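Local coordinates for protein endoglucanase, family GH5 (Zobellia galactanivorans, PDB 6GL2) that probably cleaves beta-glucan chains as a family 5 glycoside hydrolase, with a catalytic domain dedicated to hemicellulose hydrolysis in a marine bacterium, at residues Q175-S180 with M197-A202; A183-G188 with N217-V222. All coordinates share one frame; numbering follows the deposited sequence. Where two conformers were deposited one is given.

Contact 1: Q175-S180 with M197-A202; sequences QYHQVS and MVSTYA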
# COMPACT_ATOMS: atom_id res chain seq x y z
N GLN A 175 6.43 8.80 14.88
CA GLN A 175 5.59 8.70 16.06
C GLN A 175 4.19 8.14 15.75
O GLN A 175 3.62 7.44 16.60
CB GLN A 175 5.42 10.07 16.70
CG GLN A 175 6.72 10.59 17.34
CD GLN A 175 6.55 11.89 17.97
OE1 GLN A 175 5.53 12.25 18.47
NE2 GLN A 175 7.61 12.71 17.87
N TYR A 176 3.68 8.49 14.57
CA TYR A 176 2.36 7.99 14.22
C TYR A 176 2.39 6.49 13.94
O TYR A 176 1.47 5.76 14.35
CB TYR A 176 1.92 8.71 12.99
CG TYR A 176 1.67 10.20 13.17
CD1 TYR A 176 1.73 10.77 14.42
CD2 TYR A 176 1.51 11.05 12.12
CE1 TYR A 176 1.56 12.15 14.56
CE2 TYR A 176 1.32 12.41 12.22
CZ TYR A 176 1.40 12.97 13.49
OH TYR A 176 1.21 14.38 13.63
N HIS A 177 3.46 5.99 13.36
CA HIS A 177 3.63 4.55 13.22
C HIS A 177 3.74 3.89 14.57
O HIS A 177 3.27 2.75 14.79
CB HIS A 177 4.80 4.19 12.34
CG HIS A 177 4.52 4.39 10.86
ND1 HIS A 177 3.41 3.79 10.23
CD2 HIS A 177 5.17 5.12 9.91
CE1 HIS A 177 3.50 4.04 8.95
NE2 HIS A 177 4.54 4.89 8.73
N GLN A 178 4.46 4.54 15.49
CA GLN A 178 4.61 3.99 16.86
C GLN A 178 3.25 3.83 17.52
O GLN A 178 3.00 2.71 18.04
CB GLN A 178 5.55 4.89 17.68
CG GLN A 178 5.77 4.41 19.12
CD GLN A 178 6.69 3.28 19.30
OE1 GLN A 178 6.37 2.33 20.09
NE2 GLN A 178 7.80 3.30 18.63
N VAL A 179 2.44 4.85 17.47
CA VAL A 179 1.08 4.81 18.05
C VAL A 179 0.31 3.66 17.41
O VAL A 179 -0.46 2.95 18.07
CB VAL A 179 0.32 6.12 17.83
CG1 VAL A 179 -1.16 5.94 18.09
CG2 VAL A 179 0.92 7.20 18.71
N SER A 180 0.37 3.53 16.09
CA SER A 180 -0.45 2.61 15.31
C SER A 180 -0.04 1.19 15.55
O SER A 180 -0.88 0.28 15.80
CB SER A 180 -0.38 2.94 13.88
OG SER A 180 -0.83 4.24 13.56
N MET A 197 2.74 -3.59 7.72
CA MET A 197 3.50 -2.80 6.82
C MET A 197 3.58 -1.38 7.28
O MET A 197 2.54 -0.69 7.47
CB MET A 197 2.85 -2.90 5.41
CG MET A 197 3.13 -4.19 4.68
SD MET A 197 2.03 -4.40 3.21
CE MET A 197 2.37 -2.87 2.36
N VAL A 198 4.80 -0.92 7.47
CA VAL A 198 5.11 0.40 7.98
C VAL A 198 5.88 1.18 6.96
O VAL A 198 6.99 0.80 6.61
CB VAL A 198 5.84 0.31 9.34
CG1 VAL A 198 6.38 1.63 9.87
CG2 VAL A 198 5.01 -0.39 10.42
N SER A 199 5.34 2.30 6.53
CA SER A 199 5.91 3.13 5.48
C SER A 199 6.95 4.12 5.99
O SER A 199 6.97 4.56 7.11
CB SER A 199 4.83 3.96 4.79
OG SER A 199 4.29 4.89 5.72
N THR A 200 7.84 4.49 5.06
CA THR A 200 8.64 5.71 5.22
C THR A 200 7.72 6.90 5.06
O THR A 200 6.54 6.83 4.71
CB THR A 200 9.69 5.74 4.12
OG1 THR A 200 9.02 5.55 2.87
CG2 THR A 200 10.77 4.63 4.27
N TYR A 201 8.27 8.08 5.37
CA TYR A 201 7.58 9.33 5.10
C TYR A 201 7.15 9.31 3.62
O TYR A 201 7.95 9.10 2.75
CB TYR A 201 8.52 10.50 5.42
CG TYR A 201 7.88 11.85 5.15
CD1 TYR A 201 7.78 12.38 3.88
CD2 TYR A 201 7.38 12.62 6.18
CE1 TYR A 201 7.19 13.61 3.63
CE2 TYR A 201 6.77 13.85 5.93
CZ TYR A 201 6.68 14.35 4.68
OH TYR A 201 6.05 15.56 4.46
N ALA A 202 5.84 9.54 3.40
CA ALA A 202 5.27 9.61 2.06
C ALA A 202 5.34 8.28 1.31
O ALA A 202 5.13 8.25 0.08
CB ALA A 202 5.78 10.76 1.24

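Contact 2: A183-G188 with N217-V222; sequences AIRATG and NGDKNV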
# COMPACT_ATOMS: atom_id res chain seq x y z
N ALA A 183 -1.05 0.27 19.09
CA ALA A 183 -2.46 0.03 19.22
C ALA A 183 -2.84 -1.36 18.69
O ALA A 183 -3.65 -2.09 19.27
CB ALA A 183 -3.28 1.11 18.46
N ILE A 184 -2.34 -1.72 17.52
CA ILE A 184 -2.62 -3.00 16.95
C ILE A 184 -2.17 -4.11 17.90
O ILE A 184 -2.91 -5.04 18.20
CB ILE A 184 -1.94 -3.19 15.58
CG1 ILE A 184 -2.60 -2.20 14.56
CG2 ILE A 184 -2.00 -4.66 15.15
CD1 ILE A 184 -1.76 -1.99 13.29
N ARG A 185 -0.90 -4.04 18.36
CA ARG A 185 -0.41 -5.13 19.16
C ARG A 185 -1.14 -5.23 20.52
O ARG A 185 -1.30 -6.35 21.03
CB ARG A 185 1.10 -4.92 19.44
CG ARG A 185 1.97 -4.93 18.18
CD ARG A 185 1.94 -6.30 17.55
NE ARG A 185 2.90 -6.38 16.38
CZ ARG A 185 2.63 -6.98 15.24
NH1 ARG A 185 1.47 -7.52 14.99
NH2 ARG A 185 3.54 -6.96 14.29
N ALA A 186 -1.58 -4.10 21.05
CA ALA A 186 -2.22 -4.13 22.38
C ALA A 186 -3.53 -4.84 22.31
O ALA A 186 -4.01 -5.32 23.33
CB ALA A 186 -2.46 -2.70 22.86
N THR A 187 -4.16 -4.99 21.15
CA THR A 187 -5.43 -5.72 21.10
C THR A 187 -5.24 -7.20 21.27
O THR A 187 -6.23 -7.87 21.57
CB THR A 187 -6.16 -5.45 19.76
OG1 THR A 187 -5.48 -5.96 18.59
CG2 THR A 187 -6.47 -3.94 19.62
N GLY A 188 -4.04 -7.72 21.13
CA GLY A 188 -3.72 -9.11 21.41
C GLY A 188 -4.30 -10.07 20.45
O GLY A 188 -4.55 -9.75 19.27
N ASN A 217 9.55 -0.29 18.10
CA ASN A 217 9.97 -1.35 19.02
C ASN A 217 10.90 -2.39 18.44
O ASN A 217 11.08 -3.48 19.04
CB ASN A 217 8.76 -2.01 19.65
CG ASN A 217 7.71 -1.01 20.07
OD1 ASN A 217 8.00 -0.09 20.78
ND2 ASN A 217 6.45 -1.24 19.66
N GLY A 218 11.42 -2.16 17.25
CA GLY A 218 12.08 -3.22 16.53
C GLY A 218 11.25 -4.45 16.18
O GLY A 218 11.73 -5.54 15.90
N ASP A 219 9.92 -4.25 16.17
CA ASP A 219 8.94 -5.30 15.99
C ASP A 219 9.31 -6.21 14.84
O ASP A 219 9.44 -5.79 13.69
CB ASP A 219 7.59 -4.63 15.75
CG ASP A 219 6.41 -5.59 15.72
OD1 ASP A 219 6.41 -6.61 15.01
OD2 ASP A 219 5.44 -5.29 16.53
N LYS A 220 9.52 -7.50 15.15
CA LYS A 220 10.03 -8.38 14.18
C LYS A 220 9.05 -8.75 13.08
O LYS A 220 9.44 -9.27 12.09
CB LYS A 220 10.55 -9.65 14.86
CG LYS A 220 9.49 -10.58 15.32
CD LYS A 220 10.10 -11.89 15.90
CE LYS A 220 9.09 -12.67 16.70
NZ LYS A 220 7.95 -13.22 15.88
N ASN A 221 7.77 -8.45 13.29
CA ASN A 221 6.71 -8.70 12.29
C ASN A 221 6.30 -7.47 11.54
O ASN A 221 5.23 -7.51 10.86
CB ASN A 221 5.56 -9.43 12.98
CG ASN A 221 5.94 -10.88 13.28
OD1 ASN A 221 6.33 -11.62 12.40
ND2 ASN A 221 5.76 -11.25 14.53
N VAL A 222 7.15 -6.48 11.47
CA VAL A 222 6.98 -5.32 10.63
C VAL A 222 7.70 -5.47 9.36
O VAL A 222 8.89 -5.90 9.30
CB VAL A 222 7.40 -4.04 11.34
CG1 VAL A 222 7.53 -2.89 10.29
CG2 VAL A 222 6.30 -3.68 12.38

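Contact 1: Q175-S180 with M197-A202
Val-198 meets the imidazole of His-177 with a single methyl: CG1 sits over the ring, 3.5 Å from its centroid and 12° off the normal, a CH-pi contact centred on one face. That methyl is anti to the backbone N of Val-198 (chi1 172°), which carries it to the helix side of the strand. One residue on, Ser-199 takes the polar end of the same ring. In the conformer given, its OG lies in the ring plane at the edge and is hydrogen-bonded to His-177 NE2 at 3.0 Å with a bent angle of 136°; either atom could be the donor. Ser-199 O also approaches His-177 NE2, at 2.9 Å and obliquely to the ring. At the far nitrogen, ND1 is hydrogen-bonded to Thr-149 OG1, so both nitrogens of this buried ring have partners, which would limit its rotation. A leucine in place of His-177 would probably leave Ser-199 OG and Thr-149 OG1 without their shared imidazole mate. The contact joins helix 167-186 to strand 196-199 of the TIM barrel, where Met-197 bonds through its backbone to strand 145-148 and Val-198 to strand 222-227, while helix 117-137 packs against Tyr-176 and Ser-180.

Contact 2: A183-G188 with N217-V222
Arg-185 reaches from its helix to the carboxylate of Asp-219 and grips it side-on with two nitrogens, one for each oxygen. NE gives the straighter bond: it meets Asp-219 OD2 at 2.8 Å with an N-H...O angle of 174°, on the syn lone pair and within the guanidinium plane. NH2 of Arg-185 takes Asp-219 OD1 at 3.0 Å, less squarely, because the two flat groups are turned 30° against each other. A bend at chi2 (-66°) of Arg-185 swings the guanidinium across to the loop, and NH2 comes to rest 3.4 Å from Asn-221 CB. Asp-219 OD1 has a second donor, the backbone N of Asn-221 at 2.9 Å, which makes an Asx turn at the head of the type I beta turn from Asp-219 to Val-222. The amide of Asn-221 is engaged elsewhere, with OD1 bonded to Lys-195. Arg-185 NH1 meanwhile donates to the backbone oxygens of Asn-191 and Arg-194, tying the helix to the loop that precedes strand 196-199. With three N-H donors around it, the carboxylate is held against rotation, and the adjacent positive charge is likely to keep it ionised.

Overall arrangement
Both contacts draw on helix 167-186, contact 1 from its middle and contact 2 from its C-terminal end, and their centres lie about 12 Å apart on the same side of the chain's centre. Along the chain the segments alternate: 175-180, 183-188, 197-202, then 217-222. Contact 1 ties the helix to strand 196-199, the next strand of the eight-stranded parallel barrel; contact 2 ties it to the loop leading into strand 222-227, one strand further on. Val-198 CG2 and Val-222 CG1, 3.6 Å apart, bring the two contacts together. One helix is thus held to strand 196-199 and to the loop entering strand 222-227, two neighbouring strands of the TIM barrel, by a buried imidazole and by a partly buried salt bridge, both away from the magnesium site.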